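Local coordinates for cell division protein FtsI/penicillin binding protein 2 (Legionella pneumophila subsp. pneumophila ATCC 43290, PDB 4ZTK), which probably acts as a D,D-transpeptidase that cross-links peptidoglycan during cell division, as penicillin-binding proteins of this family do, at residues A[159-162]-A[163-166]; A[177-181]-A[182-186]; A[69-72]-A[73-76]; A[168-172]-A[173-177]. All coordinates share one frame; numbering follows the deposited sequence.

All four contacts are local turns or caps within the transpeptidase domain, and they follow one another along the chain without nesting or crossing. Contact 3 comes first, in the loop between strand 56-63 and helix 83-92. Contact 1 then closes a turn in the loop after helix 148-157. Contact 4 starts helix 172-181 and contact 2 ends it, the two sharing Ala177. The loop of contact 2 turns back on contact 1, where Asn184 ND2 lies 3.1 Å from Trp165 O, and also meets contact 3 through Pro186 and Ile75. Together they join the helical part of the domain to its five-stranded sheet.

Contact 1: residues A[159-162]-A[163-166]; sequences GFDM and NSWW
Asp161 turns its carboxylate toward the backbone N-H groups of Asn163 and Ser164, two and three residues on, and holds the turn with side-chain-to-backbone hydrogen bonds. Its CG is anti to the backbone N (chi1 -180°), which carries OD1 forward to those two N-H groups. OD1 accepts from Asn163 N at 2.7 Å, a bond arriving nearly in line with the C-O bond, and this closes an Asx turn. The same oxygen takes Ser164 N at 2.8 Å; that N-H is almost straight at 171° and comes from the syn side, 27° out of the carboxylate plane. Two donors on one oxygen fix the rotation of the carboxylate and would help to stabilise its negative charge. The second oxygen, OD2, faces the Ser164 hydroxyl; the modelled OD2 to OG separation of 2.3 Å is too short to be trusted in detail.

Two waters supplement these bonds. Water 2 accepts from Met162 N at 2.7 Å and donates to Asn163 OD1 at 2.9 Å, tying the amide side chain to the backbone behind it. Water 1 donates to Asp161 O at 3.0 Å and accepts a weak bond from Trp165 N.

Packing across the turn is slight: Met162 O lies 4.1 Å from Trp166 CB, with the indole ring beside it at an oblique tilt. The stretch sits at the surface after helix 148-157, against which selenomethionine Met162 packs at Leu155 and Thr156, while Phe160 reaches helix 189-200 and Trp166 makes a cation-pi contact with Arg152.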
loop_
_atom_site.group_PDB
_atom_site.type_symbol
_atom_site.label_atom_id
_atom_site.label_comp_id
_atom_site.label_asym_id
_atom_site.label_seq_id
_atom_site.Cartn_x
_atom_site.Cartn_y
_atom_site.Cartn_z
ATOM N N GLY A 159 -4.032 -7.194 -9.957
ATOM C CA GLY A 159 -5.091 -7.548 -9.029
ATOM C C GLY A 159 -6.024 -6.399 -8.691
ATOM O O GLY A 159 -6.830 -6.506 -7.768
ATOM N N PHE A 160 -5.921 -5.298 -9.430
ATOM C CA PHE A 160 -6.798 -4.155 -9.198
ATOM C C PHE A 160 -8.073 -4.214 -10.041
ATOM O O PHE A 160 -8.048 -4.582 -11.216
ATOM C CB PHE A 160 -6.063 -2.833 -9.453
ATOM C CG PHE A 160 -4.984 -2.545 -8.458
ATOM C CD1 PHE A 160 -5.292 -1.986 -7.229
ATOM C CD2 PHE A 160 -3.662 -2.845 -8.743
ATOM C CE1 PHE A 160 -4.296 -1.721 -6.298
ATOM C CE2 PHE A 160 -2.657 -2.584 -7.817
ATOM C CZ PHE A 160 -2.975 -2.023 -6.592
ATOM N N ASP A 161 -9.186 -3.835 -9.422
ATOM C CA ASP A 161 -10.461 -3.702 -10.114
ATOM C C ASP A 161 -10.468 -2.415 -10.936
ATOM O O ASP A 161 -10.606 -1.326 -10.392
ATOM C CB ASP A 161 -11.591 -3.672 -9.084
ATOM C CG ASP A 161 -12.974 -3.535 -9.710
ATOM O OD1 ASP A 161 -13.105 -3.324 -10.938
ATOM O OD2 ASP A 161 -13.950 -3.638 -8.942
HETATM N N MSE A 162 -10.334 -2.546 -12.250
HETATM C CA MSE A 162 -10.391 -1.390 -13.135
HETATM C C MSE A 162 -11.702 -1.395 -13.911
HETATM O O MSE A 162 -11.787 -0.858 -15.017
HETATM C CB MSE A 162 -9.200 -1.403 -14.089
HETATM C CG MSE A 162 -7.867 -1.558 -13.376
HETATM SE SE MSE A 162 -7.490 -0.069 -12.167
HETATM C CE MSE A 162 -7.062 1.282 -13.509
ATOM N N ASN A 163 -12.727 -2.004 -13.320
ATOM C CA ASN A 163 -14.020 -2.138 -13.986
ATOM C C ASN A 163 -15.191 -1.521 -13.227
ATOM O O ASN A 163 -15.994 -0.806 -13.813
ATOM C CB ASN A 163 -14.312 -3.605 -14.305
ATOM C CG ASN A 163 -13.615 -4.077 -15.568
ATOM O OD1 ASN A 163 -12.427 -4.403 -15.551
ATOM N ND2 ASN A 163 -14.354 -4.116 -16.673
ATOM N N SER A 164 -15.286 -1.798 -11.929
ATOM C CA SER A 164 -16.409 -1.322 -11.122
ATOM C C SER A 164 -16.602 0.178 -11.226
ATOM O O SER A 164 -17.598 0.650 -11.769
ATOM C CB SER A 164 -16.213 -1.690 -9.654
ATOM O OG SER A 164 -16.168 -3.093 -9.486
ATOM N N TRP A 165 -15.637 0.920 -10.697
ATOM C CA TRP A 165 -15.697 2.374 -10.689
ATOM C C TRP A 165 -15.105 2.942 -11.978
ATOM O O TRP A 165 -14.031 3.546 -11.963
ATOM C CB TRP A 165 -14.960 2.927 -9.461
ATOM C CG TRP A 165 -15.528 2.466 -8.126
ATOM C CD1 TRP A 165 -16.704 1.799 -7.920
ATOM C CD2 TRP A 165 -14.935 2.638 -6.825
ATOM N NE1 TRP A 165 -16.881 1.551 -6.578
ATOM C CE2 TRP A 165 -15.811 2.054 -5.885
ATOM C CE3 TRP A 165 -13.751 3.230 -6.366
ATOM C CZ2 TRP A 165 -15.540 2.044 -4.513
ATOM C CZ3 TRP A 165 -13.485 3.217 -5.003
ATOM C CH2 TRP A 165 -14.375 2.630 -4.094
ATOM N N TRP A 166 -15.807 2.744 -13.092
ATOM C CA TRP A 166 -15.343 3.234 -14.390
ATOM C C TRP A 166 -16.506 3.636 -15.300
ATOM O O TRP A 166 -17.427 2.850 -15.529
ATOM C CB TRP A 166 -14.468 2.182 -15.084
ATOM C CG TRP A 166 -13.710 2.715 -16.274
ATOM C CD1 TRP A 166 -14.178 2.861 -17.550
ATOM C CD2 TRP A 166 -12.350 3.172 -16.293
ATOM N NE1 TRP A 166 -13.195 3.382 -18.359
ATOM C CE2 TRP A 166 -12.064 3.581 -17.612
ATOM C CE3 TRP A 166 -11.348 3.277 -15.322
ATOM C CZ2 TRP A 166 -10.819 4.087 -17.983
ATOM C CZ3 TRP A 166 -10.111 3.778 -15.696
ATOM C CH2 TRP A 166 -9.858 4.177 -17.014
HETATM O O HOH W 1 -12.534 0.929 -11.041
HETATM O O HOH W 2 -10.327 -4.905 -13.569
#

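Contact 2: residues A[177-181]-A[182-186]; sequences AMAAL and GENIP
Asn184 has CG wedged between its own backbone N and carbonyl carbon (chi1 66°), and this turns the amide back over the last turn of helix 172-181. OD1 thereby comes within 3.3 Å of Met178 CB, the two side chains crossing at about a right angle. From the helix side, selenomethionine Met178 runs straight as far as its selenium and then bends at chi3 (71°), bringing the terminal CE to 3.2 Å from Glu183 OE1. The same methyl packs 3.6 Å from Asn184 CB, between the two loop side chains. The backbone closes a Schellman motif at the helix end: Glu183 N donates to Met178 O at 2.8 Å, and Gly182 N donates to Ala179 O at 2.9 Å from well above the carbonyl plane. Gly182 takes positive phi (66°) here, which lets the chain leave the helix and head for helix 189-200. Ile185 extends CD1 to 3.9 Å from Ala179 O on the buried side. Asn184 ND2 is hydrogen-bonded to Trp165 O, holding the amide in its orientation. Ala180 O receives a weak hydrogen bond from Lys83 NZ, the lysine of a probable SxxK motif, and Leu181 touches Asn136.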
loop_
_atom_site.group_PDB
_atom_site.type_symbol
_atom_site.label_atom_id
_atom_site.label_comp_id
_atom_site.label_asym_id
_atom_site.label_seq_id
_atom_site.Cartn_x
_atom_site.Cartn_y
_atom_site.Cartn_z
ATOM N N ALA A 177 -6.420 10.116 -14.604
ATOM C CA ALA A 177 -6.009 10.992 -13.515
ATOM C C ALA A 177 -6.494 10.423 -12.190
ATOM O O ALA A 177 -5.756 10.395 -11.207
ATOM C CB ALA A 177 -6.556 12.403 -13.728
HETATM N N MSE A 178 -7.742 9.964 -12.174
HETATM C CA MSE A 178 -8.319 9.367 -10.976
HETATM C C MSE A 178 -7.592 8.081 -10.610
HETATM O O MSE A 178 -7.376 7.794 -9.436
HETATM C CB MSE A 178 -9.807 9.081 -11.181
HETATM C CG MSE A 178 -10.659 10.330 -11.356
HETATM SE SE MSE A 178 -12.528 9.902 -11.713
HETATM C CE MSE A 178 -13.035 9.225 -9.954
ATOM N N ALA A 179 -7.220 7.308 -11.627
ATOM C CA ALA A 179 -6.462 6.076 -11.424
ATOM C C ALA A 179 -5.136 6.354 -10.729
ATOM O O ALA A 179 -4.759 5.653 -9.793
ATOM C CB ALA A 179 -6.220 5.382 -12.752
ATOM N N ALA A 180 -4.432 7.383 -11.190
ATOM C CA ALA A 180 -3.121 7.718 -10.640
ATOM C C ALA A 180 -3.232 8.172 -9.190
ATOM O O ALA A 180 -2.288 8.030 -8.412
ATOM C CB ALA A 180 -2.442 8.787 -11.484
ATOM N N LEU A 181 -4.389 8.717 -8.833
ATOM C CA LEU A 181 -4.637 9.139 -7.462
ATOM C C LEU A 181 -5.226 8.008 -6.623
ATOM O O LEU A 181 -5.382 8.142 -5.414
ATOM C CB LEU A 181 -5.572 10.343 -7.444
ATOM C CG LEU A 181 -4.965 11.560 -8.137
ATOM C CD1 LEU A 181 -5.912 12.720 -8.063
ATOM C CD2 LEU A 181 -3.640 11.910 -7.494
ATOM N N GLY A 182 -5.546 6.892 -7.271
ATOM C CA GLY A 182 -6.151 5.769 -6.583
ATOM C C GLY A 182 -7.534 6.136 -6.096
ATOM O O GLY A 182 -7.994 5.638 -5.076
ATOM N N GLU A 183 -8.193 7.016 -6.843
ATOM C CA GLU A 183 -9.504 7.542 -6.484
ATOM C C GLU A 183 -10.661 6.641 -6.944
ATOM O O GLU A 183 -11.604 6.396 -6.187
ATOM C CB GLU A 183 -9.659 8.951 -7.071
ATOM C CG GLU A 183 -10.906 9.697 -6.640
ATOM C CD GLU A 183 -10.910 11.142 -7.117
ATOM O OE1 GLU A 183 -11.705 11.472 -8.024
ATOM O OE2 GLU A 183 -10.115 11.945 -6.587
ATOM N N ASN A 184 -10.591 6.147 -8.177
ATOM C CA ASN A 184 -11.678 5.324 -8.718
ATOM C C ASN A 184 -11.383 3.821 -8.692
ATOM O O ASN A 184 -11.722 3.093 -9.629
ATOM C CB ASN A 184 -12.070 5.777 -10.134
ATOM C CG ASN A 184 -10.961 5.556 -11.157
ATOM O OD1 ASN A 184 -9.780 5.759 -10.871
ATOM N ND2 ASN A 184 -11.345 5.131 -12.362
ATOM N N ILE A 185 -10.755 3.357 -7.617
ATOM C CA ILE A 185 -10.357 1.957 -7.528
ATOM C C ILE A 185 -10.710 1.365 -6.166
ATOM O O ILE A 185 -10.120 1.734 -5.157
ATOM C CB ILE A 185 -8.845 1.790 -7.790
ATOM C CG1 ILE A 185 -8.448 2.457 -9.112
ATOM C CG2 ILE A 185 -8.463 0.320 -7.801
ATOM C CD1 ILE A 185 -6.956 2.453 -9.388
ATOM N N PRO A 186 -11.684 0.444 -6.136
ATOM C CA PRO A 186 -12.056 -0.244 -4.895
ATOM C C PRO A 186 -11.061 -1.349 -4.543
ATOM O O PRO A 186 -10.804 -2.229 -5.366
ATOM C CB PRO A 186 -13.418 -0.856 -5.235
ATOM C CG PRO A 186 -13.356 -1.098 -6.713
ATOM C CD PRO A 186 -12.503 0.008 -7.283
#

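Contact 3: residues A[69-72]-A[73-76]; sequences ESWK and SRIF
The guanidinium of Arg74 lies flat on one face of the Trp71 indole, with planes 8° apart and centres 4.2 Å apart. The two side chains run alongside each other in the same direction. Arg74 is extended from CG to NE, so its aliphatic part shares the stack: CD sits over the six-membered ring, 3.8 Å from the centroid, as a CH-pi contact, while CZ is off-centre in a cation-pi interaction. At the rim of the indole, near its plane, Phe76 closes an edge-to-face pair. The edge of Trp71 points at the face of Phe76, planes at 80° and centroids 5.5 Å apart, with CZ3 of Trp71 3.7 Å from CD1 of Phe76. Phe76 holds its CG between backbone N and carbonyl carbon (chi1 62°), which turns the ring toward the indole.

Hydrogen bonds hold the turn that carries these side chains. Ser73 OG donates to the anti lone pair of Glu69 OE1 at 2.9 Å. Ser70 O accepts Ser73 N at 3.2 Å, from above its carbonyl plane, and also a weak bond from Arg74 N. Ser70 OG takes Lys72 N at 2.9 Å, forming an ST turn. Water 3 links Glu69 OE2 to Ile75 N, and water 4 lies 2.6 Å from both Trp71 O and Arg74 O and bridges the two carbonyls.

The loop lies across the five-stranded sheet: Trp71 packs on Val45 and Phe59 and bonds through NE1 to Ser43, Ser70 OG reaches Glu61 of strand 56-63, and Arg74 NH2 forms a salt bridge with Glu281 at the end of strand 274-281.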
loop_
_atom_site.group_PDB
_atom_site.type_symbol
_atom_site.label_atom_id
_atom_site.label_comp_id
_atom_site.label_asym_id
_atom_site.label_seq_id
_atom_site.Cartn_x
_atom_site.Cartn_y
_atom_site.Cartn_z
ATOM N N GLU A 69 -17.823 -1.860 10.220
ATOM C CA GLU A 69 -17.596 -3.044 9.410
ATOM C C GLU A 69 -16.150 -3.470 9.593
ATOM O O GLU A 69 -15.252 -2.631 9.647
ATOM C CB GLU A 69 -17.869 -2.765 7.935
ATOM C CG GLU A 69 -17.526 -3.935 7.026
ATOM C CD GLU A 69 -17.715 -3.614 5.559
ATOM O OE1 GLU A 69 -17.604 -4.542 4.728
ATOM O OE2 GLU A 69 -17.975 -2.435 5.237
ATOM N N SER A 70 -15.926 -4.773 9.705
ATOM C CA SER A 70 -14.577 -5.288 9.844
ATOM C C SER A 70 -13.732 -4.969 8.614
ATOM O O SER A 70 -14.233 -4.963 7.491
ATOM C CB SER A 70 -14.606 -6.798 10.066
ATOM O OG SER A 70 -13.299 -7.334 9.964
ATOM N N TRP A 71 -12.445 -4.719 8.833
ATOM C CA TRP A 71 -11.506 -4.538 7.734
ATOM C C TRP A 71 -11.278 -5.836 6.962
ATOM O O TRP A 71 -10.585 -5.841 5.949
ATOM C CB TRP A 71 -10.168 -4.000 8.244
ATOM C CG TRP A 71 -10.221 -2.566 8.636
ATOM C CD1 TRP A 71 -10.333 -2.062 9.898
ATOM C CD2 TRP A 71 -10.170 -1.440 7.754
ATOM N NE1 TRP A 71 -10.351 -0.689 9.858
ATOM C CE2 TRP A 71 -10.251 -0.282 8.554
ATOM C CE3 TRP A 71 -10.063 -1.297 6.366
ATOM C CZ2 TRP A 71 -10.229 1.001 8.010
ATOM C CZ3 TRP A 71 -10.041 -0.023 5.827
ATOM C CH2 TRP A 71 -10.123 1.110 6.649
ATOM N N LYS A 72 -11.847 -6.937 7.447
ATOM C CA LYS A 72 -11.781 -8.197 6.722
ATOM C C LYS A 72 -12.551 -8.084 5.412
ATOM O O LYS A 72 -12.233 -8.766 4.438
ATOM C CB LYS A 72 -12.353 -9.347 7.556
ATOM C CG LYS A 72 -11.543 -9.725 8.794
ATOM C CD LYS A 72 -11.818 -11.174 9.191
ATOM C CE LYS A 72 -11.206 -11.534 10.539
ATOM N NZ LYS A 72 -12.064 -11.101 11.678
ATOM N N SER A 73 -13.561 -7.217 5.386
ATOM C CA SER A 73 -14.397 -7.067 4.197
ATOM C C SER A 73 -14.515 -5.630 3.671
ATOM O O SER A 73 -14.975 -5.416 2.547
ATOM C CB SER A 73 -15.791 -7.642 4.457
ATOM O OG SER A 73 -16.391 -7.041 5.592
ATOM N N ARG A 74 -14.093 -4.656 4.472
ATOM C CA ARG A 74 -14.288 -3.239 4.145
ATOM C C ARG A 74 -13.639 -2.797 2.826
ATOM O O ARG A 74 -12.485 -3.119 2.547
ATOM C CB ARG A 74 -13.806 -2.358 5.303
ATOM C CG ARG A 74 -13.981 -0.865 5.093
ATOM C CD ARG A 74 -13.845 -0.137 6.423
ATOM N NE ARG A 74 -13.783 1.312 6.266
ATOM C CZ ARG A 74 -13.693 2.167 7.281
ATOM N NH1 ARG A 74 -13.659 1.717 8.528
ATOM N NH2 ARG A 74 -13.641 3.472 7.049
ATOM N N ILE A 75 -14.394 -2.054 2.026
ATOM C CA ILE A 75 -13.924 -1.577 0.731
ATOM C C ILE A 75 -13.468 -0.129 0.827
ATOM O O ILE A 75 -14.188 0.725 1.339
ATOM C CB ILE A 75 -15.029 -1.671 -0.343
ATOM C CG1 ILE A 75 -15.464 -3.126 -0.542
ATOM C CG2 ILE A 75 -14.554 -1.057 -1.662
ATOM C CD1 ILE A 75 -16.547 -3.302 -1.597
ATOM N N PHE A 76 -12.271 0.147 0.328
ATOM C CA PHE A 76 -11.729 1.494 0.399
ATOM C C PHE A 76 -10.902 1.827 -0.836
ATOM O O PHE A 76 -10.688 0.982 -1.704
ATOM C CB PHE A 76 -10.908 1.684 1.685
ATOM C CG PHE A 76 -9.701 0.783 1.785
ATOM C CD1 PHE A 76 -9.835 -0.548 2.151
ATOM C CD2 PHE A 76 -8.431 1.273 1.531
ATOM C CE1 PHE A 76 -8.730 -1.373 2.244
ATOM C CE2 PHE A 76 -7.319 0.450 1.624
ATOM C CZ PHE A 76 -7.471 -0.874 1.982
HETATM O O HOH W 3 -17.315 -1.888 2.302
HETATM O O HOH W 4 -10.633 -4.521 3.761
#

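Contact 4: residues A[168-172]-A[173-177]; sequences ADQSD and DLQLA
Ser171 is the N-cap of helix 172-181, its hydroxyl capping the N-H of Leu174 in the first turn, where no preceding helical carbonyl is available. Ser171 OG receives Leu174 N at 3.2 Å with an N-H...O angle of 160°. The hydroxyl gets there because OG stands anti to the Ser171 backbone N (chi1 167°), beside the carbonyl carbon, and CB of the serine rests 3.8 Å from Leu174 CB. Regular helical bonding starts at once behind the cap: Gln175 N donates to Ser171 O at 3.1 Å, and Leu176 N donates to Asp172 O at 2.9 Å. Gln175 adds a weak second bond to Ser171 O through NE2, so that one carbonyl is approached by both the backbone and the side chain of the same residue.

Just ahead of the N-cap, Gln170 folds back on itself. A bend at chi2 (66°) brings OE1 to its neighbour's amide, and Ser171 N donates to it at 3.0 Å in the carbonyl plane, on a lone pair. This bond fixes the Gln170 amide against the helix start, where OE1 also lies 3.6 Å from Leu174 CD2. The aliphatic parts of the two glutamines pack together, CG of Gln170 being 3.7 Å from CG of Gln175, while their amide planes are steeply inclined to each other. Gln175 OE1 accepts from Gln167 N and so anchors the approaching loop to the helix. Leu176 turns to the interior, against Val148 and Ile151 of helix 148-157, and Ala177 meets Ile140 and Gln144 of helix 136-146.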
loop_
_atom_site.group_PDB
_atom_site.type_symbol
_atom_site.label_atom_id
_atom_site.label_comp_id
_atom_site.label_asym_id
_atom_site.label_seq_id
_atom_site.Cartn_x
_atom_site.Cartn_y
_atom_site.Cartn_z
ATOM N N ALA A 168 -18.117 4.933 -18.984
ATOM C CA ALA A 168 -17.891 4.772 -20.416
ATOM C C ALA A 168 -17.721 6.097 -21.157
ATOM O O ALA A 168 -16.818 6.237 -21.983
ATOM C CB ALA A 168 -19.017 3.955 -21.042
ATOM N N ASP A 169 -18.584 7.066 -20.868
ATOM C CA ASP A 169 -18.556 8.330 -21.600
ATOM C C ASP A 169 -17.860 9.455 -20.834
ATOM O O ASP A 169 -18.003 10.630 -21.173
ATOM C CB ASP A 169 -19.966 8.747 -22.039
ATOM C CG ASP A 169 -20.884 9.044 -20.866
ATOM O OD1 ASP A 169 -21.920 9.714 -21.088
ATOM O OD2 ASP A 169 -20.571 8.616 -19.731
ATOM N N GLN A 170 -17.106 9.086 -19.805
ATOM C CA GLN A 170 -16.266 10.040 -19.093
ATOM C C GLN A 170 -14.899 10.107 -19.772
ATOM O O GLN A 170 -14.419 9.105 -20.301
ATOM C CB GLN A 170 -16.119 9.629 -17.626
ATOM C CG GLN A 170 -15.232 10.539 -16.792
ATOM C CD GLN A 170 -15.808 11.931 -16.632
ATOM O OE1 GLN A 170 -15.667 12.782 -17.513
ATOM N NE2 GLN A 170 -16.461 12.173 -15.501
ATOM N N SER A 171 -14.291 11.291 -19.768
ATOM C CA SER A 171 -12.979 11.505 -20.370
ATOM C C SER A 171 -11.975 10.428 -19.963
ATOM O O SER A 171 -11.882 10.067 -18.788
ATOM C CB SER A 171 -12.448 12.884 -19.980
ATOM O OG SER A 171 -11.072 13.016 -20.284
ATOM N N ASP A 172 -11.247 9.897 -20.941
ATOM C CA ASP A 172 -10.202 8.913 -20.666
ATOM C C ASP A 172 -9.140 9.528 -19.774
ATOM O O ASP A 172 -8.643 8.893 -18.856
ATOM C CB ASP A 172 -9.542 8.434 -21.960
ATOM C CG ASP A 172 -10.348 7.364 -22.672
ATOM O OD1 ASP A 172 -11.310 6.832 -22.074
ATOM O OD2 ASP A 172 -10.004 7.042 -23.829
ATOM N N ASP A 173 -8.786 10.775 -20.055
ATOM C CA ASP A 173 -7.715 11.419 -19.314
ATOM C C ASP A 173 -8.124 11.731 -17.885
ATOM O O ASP A 173 -7.311 11.640 -16.965
ATOM C CB ASP A 173 -7.212 12.661 -20.048
ATOM C CG ASP A 173 -6.387 12.305 -21.269
ATOM O OD1 ASP A 173 -5.777 11.213 -21.265
ATOM O OD2 ASP A 173 -6.351 13.098 -22.232
ATOM N N LEU A 174 -9.393 12.076 -17.694
ATOM C CA LEU A 174 -9.887 12.341 -16.354
ATOM C C LEU A 174 -9.834 11.064 -15.523
ATOM O O LEU A 174 -9.439 11.088 -14.360
ATOM C CB LEU A 174 -11.309 12.896 -16.391
ATOM C CG LEU A 174 -11.729 13.701 -15.159
ATOM C CD1 LEU A 174 -10.793 14.883 -14.959
ATOM C CD2 LEU A 174 -13.166 14.178 -15.284
ATOM N N GLN A 175 -10.222 9.947 -16.132
ATOM C CA GLN A 175 -10.242 8.670 -15.428
ATOM C C GLN A 175 -8.841 8.110 -15.182
ATOM O O GLN A 175 -8.609 7.447 -14.175
ATOM C CB GLN A 175 -11.127 7.664 -16.160
ATOM C CG GLN A 175 -12.586 8.084 -16.166
ATOM C CD GLN A 175 -13.494 7.059 -16.804
ATOM O OE1 GLN A 175 -14.031 6.184 -16.125
ATOM N NE2 GLN A 175 -13.680 7.165 -18.117
ATOM N N LEU A 176 -7.910 8.384 -16.092
ATOM C CA LEU A 176 -6.510 8.028 -15.853
ATOM C C LEU A 176 -5.931 8.884 -14.721
ATOM O O LEU A 176 -5.065 8.440 -13.970
ATOM C CB LEU A 176 -5.681 8.185 -17.130
ATOM C CG LEU A 176 -5.945 7.123 -18.202
ATOM C CD1 LEU A 176 -5.169 7.426 -19.474
ATOM C CD2 LEU A 176 -5.597 5.730 -17.680
ATOM N N ALA A 177 -6.420 10.116 -14.604
ATOM C CA ALA A 177 -6.009 10.992 -13.515
ATOM C C ALA A 177 -6.494 10.423 -12.190
ATOM O O ALA A 177 -5.756 10.395 -11.207
ATOM C CB ALA A 177 -6.556 12.403 -13.728
#